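Putative phosphinothricin n-acetyltransferase (Acinetobacter baylyi, PDB 2JLM) acts as an acetyltransferase that probably moves the acetyl group of acetyl-CoA onto L-methionine sulfoximine and L-methionine sulfone. Local coordinates at the interface of chains A and B. Residues are numbered along the deposited sequence; one frame, centred on the assembly and turned at random. Chains: chain A/B, Putative phosphinothricin n-acetyltransferase.

Contact 1: the interface of chains A and B. Residues chain A 39, 155-158, 166; chain B 87-88, 91.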
ATOM      1  N   TYR A  39      31.967   8.323  -1.670  1.00 14.12           N
ATOM      2  CA  TYR A  39      30.895   7.433  -1.235  1.00 19.30           C
ATOM      3  C   TYR A  39      30.894   7.166   0.288  1.00 17.06           C
ATOM      4  O   TYR A  39      30.283   6.206   0.761  1.00 40.25           O
ATOM      5  CB  TYR A  39      30.876   6.140  -2.079  1.00 27.03           C
ATOM      6  CG  TYR A  39      30.111   6.253  -3.412  1.00 26.02           C
ATOM      7  CD1 TYR A  39      29.370   5.185  -3.910  1.00 24.74           C
ATOM      8  CD2 TYR A  39      30.122   7.433  -4.151  1.00 23.81           C
ATOM      9  CE1 TYR A  39      28.662   5.287  -5.123  1.00 19.73           C
ATOM     10  CE2 TYR A  39      29.422   7.546  -5.351  1.00 16.34           C
ATOM     11  CZ  TYR A  39      28.697   6.466  -5.836  1.00 37.29           C
ATOM     12  OH  TYR A  39      28.012   6.577  -7.037  1.00 39.25           O
ATOM     13  N   GLN A 155      22.672   2.026  -9.877  1.00 12.86           N
ATOM     14  CA  GLN A 155      22.246   1.889  -8.489  1.00 17.16           C
ATOM     15  C   GLN A 155      23.253   1.156  -7.616  1.00 26.79           C
ATOM     16  O   GLN A 155      22.881   0.421  -6.693  1.00 23.16           O
ATOM     17  CB  GLN A 155      20.862   1.239  -8.433  1.00 10.74           C
ATOM     18  CG  GLN A 155      19.857   1.974  -9.338  1.00 21.45           C
ATOM     19  CD  GLN A 155      18.428   1.483  -9.196  1.00 33.61           C
ATOM     20  OE1 GLN A 155      18.153   0.503  -8.502  1.00 37.62           O
ATOM     21  NE2 GLN A 155      17.508   2.176  -9.850  1.00 31.80           N
ATOM     22  N   ALA A 156      24.533   1.370  -7.901  1.00 17.65           N
ATOM     23  CA  ALA A 156      25.586   0.732  -7.119  1.00 16.07           C
ATOM     24  C   ALA A 156      25.691   1.360  -5.738  1.00 22.16           C
ATOM     25  O   ALA A 156      26.115   0.714  -4.776  1.00 14.45           O
ATOM     26  CB  ALA A 156      26.895   0.841  -7.833  1.00 18.13           C
ATOM     27  N   GLY A 157      25.312   2.631  -5.648  1.00 19.55           N
ATOM     28  CA  GLY A 157      25.428   3.360  -4.406  1.00 19.75           C
ATOM     29  C   GLY A 157      24.115   3.873  -3.852  1.00 22.22           C
ATOM     30  O   GLY A 157      23.115   4.001  -4.557  1.00 21.37           O
ATOM     31  N   PHE A 158      24.123   4.172  -2.565  1.00 21.18           N
ATOM     32  CA  PHE A 158      22.979   4.800  -1.950  1.00 24.30           C
ATOM     33  C   PHE A 158      23.457   5.917  -1.038  1.00 20.26           C
ATOM     34  O   PHE A 158      24.221   5.672  -0.109  1.00 25.14           O
ATOM     35  CB  PHE A 158      22.151   3.773  -1.167  1.00 26.66           C
ATOM     36  CG  PHE A 158      20.807   4.287  -0.761  1.00 37.59           C
ATOM     37  CD1 PHE A 158      19.717   4.154  -1.607  1.00 30.88           C
ATOM     38  CD2 PHE A 158      20.638   4.947   0.446  1.00 32.83           C
ATOM     39  CE1 PHE A 158      18.479   4.649  -1.243  1.00 33.19           C
ATOM     40  CE2 PHE A 158      19.398   5.445   0.815  1.00 36.23           C
ATOM     41  CZ  PHE A 158      18.320   5.297  -0.033  1.00 39.16           C
ATOM     42  N   ALA A 166      27.271   4.492 -10.588  1.00 21.64           N
ATOM     43  CA  ALA A 166      28.726   4.639 -10.587  1.00 30.10           C
ATOM     44  C   ALA A 166      29.290   4.401 -11.981  1.00 25.92           C
ATOM     45  O   ALA A 166      29.364   3.259 -12.443  1.00 25.34           O
ATOM     46  CB  ALA A 166      29.363   3.684  -9.578  1.00 10.54           C
TER
ATOM     47  N   ALA B  87      28.809   3.745   1.034  1.00 13.34           N
ATOM     48  CA  ALA B  87      27.582   3.877   0.227  1.00 21.93           C
ATOM     49  C   ALA B  87      27.385   2.741  -0.787  1.00 27.21           C
ATOM     50  O   ALA B  87      26.384   2.709  -1.509  1.00 27.02           O
ATOM     51  CB  ALA B  87      27.527   5.245  -0.458  1.00 13.95           C
ATOM     52  N   TYR B  88      28.342   1.813  -0.832  1.00 18.63           N
ATOM     53  CA  TYR B  88      28.217   0.590  -1.627  1.00 27.46           C
ATOM     54  C   TYR B  88      27.646  -0.569  -0.800  1.00 15.01           C
ATOM     55  O   TYR B  88      27.680  -1.726  -1.223  1.00 33.30           O
ATOM     56  CB  TYR B  88      29.580   0.173  -2.185  1.00 19.13           C
ATOM     57  CG  TYR B  88      30.065   1.014  -3.333  1.00 18.12           C
ATOM     58  CD1 TYR B  88      31.048   1.985  -3.141  1.00 18.43           C
ATOM     59  CD2 TYR B  88      29.554   0.833  -4.614  1.00 17.86           C
ATOM     60  CE1 TYR B  88      31.496   2.763  -4.189  1.00 15.26           C
ATOM     61  CE2 TYR B  88      29.999   1.608  -5.676  1.00 29.27           C
ATOM     62  CZ  TYR B  88      30.969   2.563  -5.458  1.00 32.05           C
ATOM     63  OH  TYR B  88      31.420   3.316  -6.507  1.00 26.51           O
ATOM     64  N   THR B  91      25.712  -3.367  -2.408  1.00 24.26           N
ATOM     65  CA  THR B  91      26.283  -3.990  -3.600  1.00 19.22           C
ATOM     66  C   THR B  91      27.294  -5.072  -3.238  1.00 30.68           C
ATOM     67  O   THR B  91      28.166  -4.870  -2.390  1.00 20.53           O
ATOM     68  CB  THR B  91      26.984  -2.956  -4.506  1.00 18.64           C
ATOM     69  OG1 THR B  91      26.041  -1.962  -4.928  1.00 18.93           O
ATOM     70  CG2 THR B  91      27.571  -3.627  -5.724  1.00 14.83           C
TER
HETATM   71  O   HOH W   1      24.593   0.278  -2.069  1.00 22.49           O
HETATM   72  O   HOH W   2      23.333  -0.917  -4.205  1.00 23.07           O
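A:Tyr39 and the short strand 156-159 of A meet the 3-10 helix 86-88 of B and B:Thr91, the first residue of strand 91-98. Both chains are GNAT-family acetyltransferases. The patch belongs to a two-fold interface between identical copies. It may be that of a dimer.

Backbone bonds hold B:Ala87 from two directions. Its N gives a hydrogen bond to A:Tyr39 O at 2.9 Å. Its O accepts from A:Phe158 N at 2.9 Å. Both polar backbone atoms of B:Ala87 are therefore used across the interface.

A side-chain bond adds to these. The hydroxyl OG1 of B:Thr91 donates to A:Ala156 O at 2.7 Å. The approach is bent, 118° at the carbonyl oxygen, and somewhat tilted from its plane. OG1 lies anti to the carbonyl carbon of its own residue (chi1 -60°), and this turns the hydroxyl toward strand 156-159.

Two waters fill in the polar network. Water 1 joins A:Ala156 O to B:Ala87 O. Water 2 joins A:Gln155 O to B:Thr91 OG1. The waters also bond each other at 2.8 Å. A:Ala156 O thus has the threonine hydroxyl and water 1 as partners, and water 2 as a weak one.

The aromatic contact is between two tyrosines whose side chains cross at about a right angle. A:Tyr39 CD1 sits over one face of the B:Tyr88 ring, toward its rim, 3.2 Å from B:Tyr88 CE1. This is a tight fit. The methyl CB of A:Ala156 approaches B:Tyr88 CE2 from a different direction, at 3.9 Å. The phenol OH of B:Tyr88 reaches A:Ala166 CB at 3.7 Å. Alongside, B:Ala87 CB packs on A:Tyr39 CB at 3.8 Å.

Contact 2: the interface of chains A and B. Residues chain A 86-87, 181-182; chain B 41, 158-161.
The C-terminal residues A:Asp181 and A:Asp182 and the 3-10 helix 86-88 of A pack onto B:Tyr41 and the end of strand 156-159 of B, in an interface between two copies related by a two-fold axis. The patch ties the tail of one GNAT acetyltransferase chain to its neighbour and may help hold the pair together.

B:Tyr41 is the main aromatic surface. The peptide N of A:Asp182 lies 3.3 Å above the plane of its ring, over the centre. The carbonyl carbon of A:Asp181 lies over the same face, somewhat higher. The two aspartate side chains spread to different parts of the ring. A:Asp182 CB packs closely on CD1, while the A:Asp181 carboxylate lies beside CD2 and CE2 of B:Tyr41, where the modelled contact is doubtfully short. The A:Asp181 carboxylate is turned 59° from the ring plane. A:Pro86 CB packs near too, at 3.4 Å from B:Tyr41 CD1.

The phenol of B:Tyr41 is held within its own chain. Its OH donates to B:Phe158 O at 2.7 Å, from above the carbonyl plane. This bond steadies the ring that the tail covers.

B:Phe158 N donates to A:Ala87 O at 2.8 Å. The A:Asp181 carboxylate also grips the turn after strand 156-159. B:Gly161 N donates to A:Asp181 OD2 at 3.0 Å, on the syn side and 25° out of the carboxylate plane. B:Phe160 N gives A:Asp181 OD1 a weak bond at 3.4 Å. With CG anti to its own carbonyl carbon (chi1 -87°), the carboxylate points toward this turn. The amine NZ of B:Lys159 is 6.9 Å from A:Asp181 OD1, too far for a salt bridge. Its charge might still favour the carboxylate slightly.

The B:Phe158 ring turns its edge to the tail, with A:Asp181 N in its plane. Its CE2 is 3.4 Å from A:Asp181 OD2. Together these contacts fix the C-terminal end of the chain on the partner subunit, and they probably stabilise the dimer-like pair.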
ATOM      1  N   PRO A  86      46.640  -9.010  -8.015  1.00 31.78           N
ATOM      2  CA  PRO A  86      47.912  -8.767  -8.698  1.00 32.43           C
ATOM      3  C   PRO A  86      47.737  -8.451 -10.183  1.00 25.25           C
ATOM      4  O   PRO A  86      48.465  -7.623 -10.717  1.00 42.82           O
ATOM      5  CB  PRO A  86      48.662 -10.092  -8.510  1.00 48.40           C
ATOM      6  CG  PRO A  86      48.050 -10.694  -7.269  1.00 41.93           C
ATOM      7  CD  PRO A  86      46.606 -10.320  -7.342  1.00 40.74           C
ATOM      8  N   ALA A  87      46.779  -9.098 -10.838  1.00 29.97           N
ATOM      9  CA  ALA A  87      46.599  -8.922 -12.278  1.00 28.85           C
ATOM     10  C   ALA A  87      46.243  -7.488 -12.685  1.00 38.06           C
ATOM     11  O   ALA A  87      46.372  -7.128 -13.858  1.00 26.93           O
ATOM     12  CB  ALA A  87      45.565  -9.882 -12.791  1.00 27.81           C
ATOM     13  N   ASP A 181      54.165 -10.455 -15.792  1.00 66.65           N
ATOM     14  CA  ASP A 181      53.458 -11.126 -14.704  1.00 63.26           C
ATOM     15  C   ASP A 181      54.319 -10.959 -13.462  1.00 57.68           C
ATOM     16  O   ASP A 181      55.504 -10.667 -13.574  1.00 49.80           O
ATOM     17  CB  ASP A 181      53.272 -12.622 -15.004  1.00 57.57           C
ATOM     18  CG  ASP A 181      52.003 -12.925 -15.814  1.00 90.48           C
ATOM     19  OD1 ASP A 181      51.182 -13.752 -15.350  1.00 69.05           O
ATOM     20  OD2 ASP A 181      51.823 -12.356 -16.915  1.00 40.73           O
ATOM     21  N   ASP A 182      53.738 -11.134 -12.282  1.00 69.62           N
ATOM     22  CA  ASP A 182      54.525 -11.061 -11.054  1.00 57.33           C
ATOM     23  C   ASP A 182      55.204 -12.398 -10.771  1.00109.46           C
ATOM     24  O   ASP A 182      55.739 -12.611  -9.682  1.00102.64           O
ATOM     25  CB  ASP A 182      53.660 -10.650  -9.860  1.00 67.27           C
ATOM     26  CG  ASP A 182      53.333  -9.170  -9.855  1.00 57.59           C
ATOM     27  OD1 ASP A 182      54.040  -8.398 -10.536  1.00 51.48           O
ATOM     28  OD2 ASP A 182      52.367  -8.781  -9.162  1.00 58.07           O
ATOM     29  OXT ASP A 182      55.226 -13.293 -11.621  1.00103.23           O
TER
ATOM     30  N   TYR B  41      48.679 -14.301  -9.660  1.00 64.70           N
ATOM     31  CA  TYR B  41      49.711 -14.954 -10.454  1.00 54.62           C
ATOM     32  C   TYR B  41      50.161 -16.236  -9.767  1.00 48.66           C
ATOM     33  O   TYR B  41      50.354 -17.264 -10.411  1.00 47.48           O
ATOM     34  CB  TYR B  41      50.921 -14.031 -10.612  1.00 27.74           C
ATOM     35  CG  TYR B  41      50.648 -12.786 -11.407  1.00 53.03           C
ATOM     36  CD1 TYR B  41      50.682 -11.537 -10.807  1.00 34.73           C
ATOM     37  CD2 TYR B  41      50.358 -12.856 -12.763  1.00 46.31           C
ATOM     38  CE1 TYR B  41      50.438 -10.384 -11.542  1.00 53.12           C
ATOM     39  CE2 TYR B  41      50.111 -11.715 -13.504  1.00 62.86           C
ATOM     40  CZ  TYR B  41      50.153 -10.481 -12.891  1.00 53.61           C
ATOM     41  OH  TYR B  41      49.906  -9.348 -13.634  1.00 41.23           O
ATOM     42  N   PHE B 158      46.308  -7.932 -16.525  1.00 31.50           N
ATOM     43  CA  PHE B 158      47.445  -8.492 -17.227  1.00 23.87           C
ATOM     44  C   PHE B 158      47.730  -9.875 -16.662  1.00 32.80           C
ATOM     45  O   PHE B 158      47.987 -10.017 -15.470  1.00 34.55           O
ATOM     46  CB  PHE B 158      48.673  -7.593 -17.087  1.00  9.06           C
ATOM     47  CG  PHE B 158      49.851  -8.047 -17.915  1.00 31.41           C
ATOM     48  CD1 PHE B 158      49.917  -7.754 -19.275  1.00 31.02           C
ATOM     49  CD2 PHE B 158      50.881  -8.784 -17.341  1.00 38.53           C
ATOM     50  CE1 PHE B 158      50.990  -8.180 -20.047  1.00 28.74           C
ATOM     51  CE2 PHE B 158      51.961  -9.214 -18.107  1.00 25.79           C
ATOM     52  CZ  PHE B 158      52.015  -8.909 -19.461  1.00 29.12           C
ATOM     53  N   LYS B 159      47.658 -10.894 -17.515  1.00 25.54           N
ATOM     54  CA  LYS B 159      47.941 -12.265 -17.098  1.00 26.32           C
ATOM     55  C   LYS B 159      48.322 -13.131 -18.300  1.00 22.98           C
ATOM     56  O   LYS B 159      47.835 -12.910 -19.403  1.00 30.36           O
ATOM     57  CB  LYS B 159      46.743 -12.873 -16.374  1.00 18.30           C
ATOM     58  CG  LYS B 159      47.126 -14.104 -15.543  1.00 53.23           C
ATOM     59  CD  LYS B 159      45.938 -14.720 -14.818  1.00 42.95           C
ATOM     60  CE  LYS B 159      46.392 -15.801 -13.841  1.00 43.37           C
ATOM     61  NZ  LYS B 159      45.243 -16.490 -13.184  1.00 56.44           N
ATOM     62  N   PHE B 160      49.207 -14.100 -18.082  1.00 26.92           N
ATOM     63  CA  PHE B 160      49.766 -14.895 -19.176  1.00 19.60           C
ATOM     64  C   PHE B 160      50.389 -13.981 -20.224  1.00 35.96           C
ATOM     65  O   PHE B 160      50.340 -14.256 -21.420  1.00 33.27           O
ATOM     66  CB  PHE B 160      48.698 -15.802 -19.785  1.00 16.33           C
ATOM     67  CG  PHE B 160      48.036 -16.697 -18.772  1.00 17.37           C
ATOM     68  CD1 PHE B 160      48.747 -17.719 -18.164  1.00 34.51           C
ATOM     69  CD2 PHE B 160      46.714 -16.504 -18.412  1.00 32.85           C
ATOM     70  CE1 PHE B 160      48.144 -18.551 -17.227  1.00 37.24           C
ATOM     71  CE2 PHE B 160      46.109 -17.328 -17.474  1.00 37.12           C
ATOM     72  CZ  PHE B 160      46.828 -18.351 -16.883  1.00 22.94           C
ATOM     73  N   GLY B 161      50.973 -12.884 -19.757  1.00 26.95           N
ATOM     74  CA  GLY B 161      51.683 -11.974 -20.636  1.00 30.31           C
ATOM     75  C   GLY B 161      50.815 -11.179 -21.595  1.00 27.05           C
ATOM     76  O   GLY B 161      51.328 -10.557 -22.518  1.00 36.20           O
TER

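The C-alpha centres of contact 1 and contact 2 lie about 29 Å apart, toward opposite ends of the two-fold interface. They are symmetry-related, with chains exchanged. Contact 1 sets the 3-10 helix 86-88 of B against strand 156-159 of A, and contact 2 sets the same helix of A against the same strand of B. A:Phe158 N bonds B:Ala87 O in contact 1, and B:Phe158 N bonds A:Ala87 O in contact 2. A:Tyr39 and B:Thr91 of contact 1, and B:Tyr41 and the tail of contact 2, have counterparts in the other. Each copy thus offers and receives these elements, which would join the pair at two points.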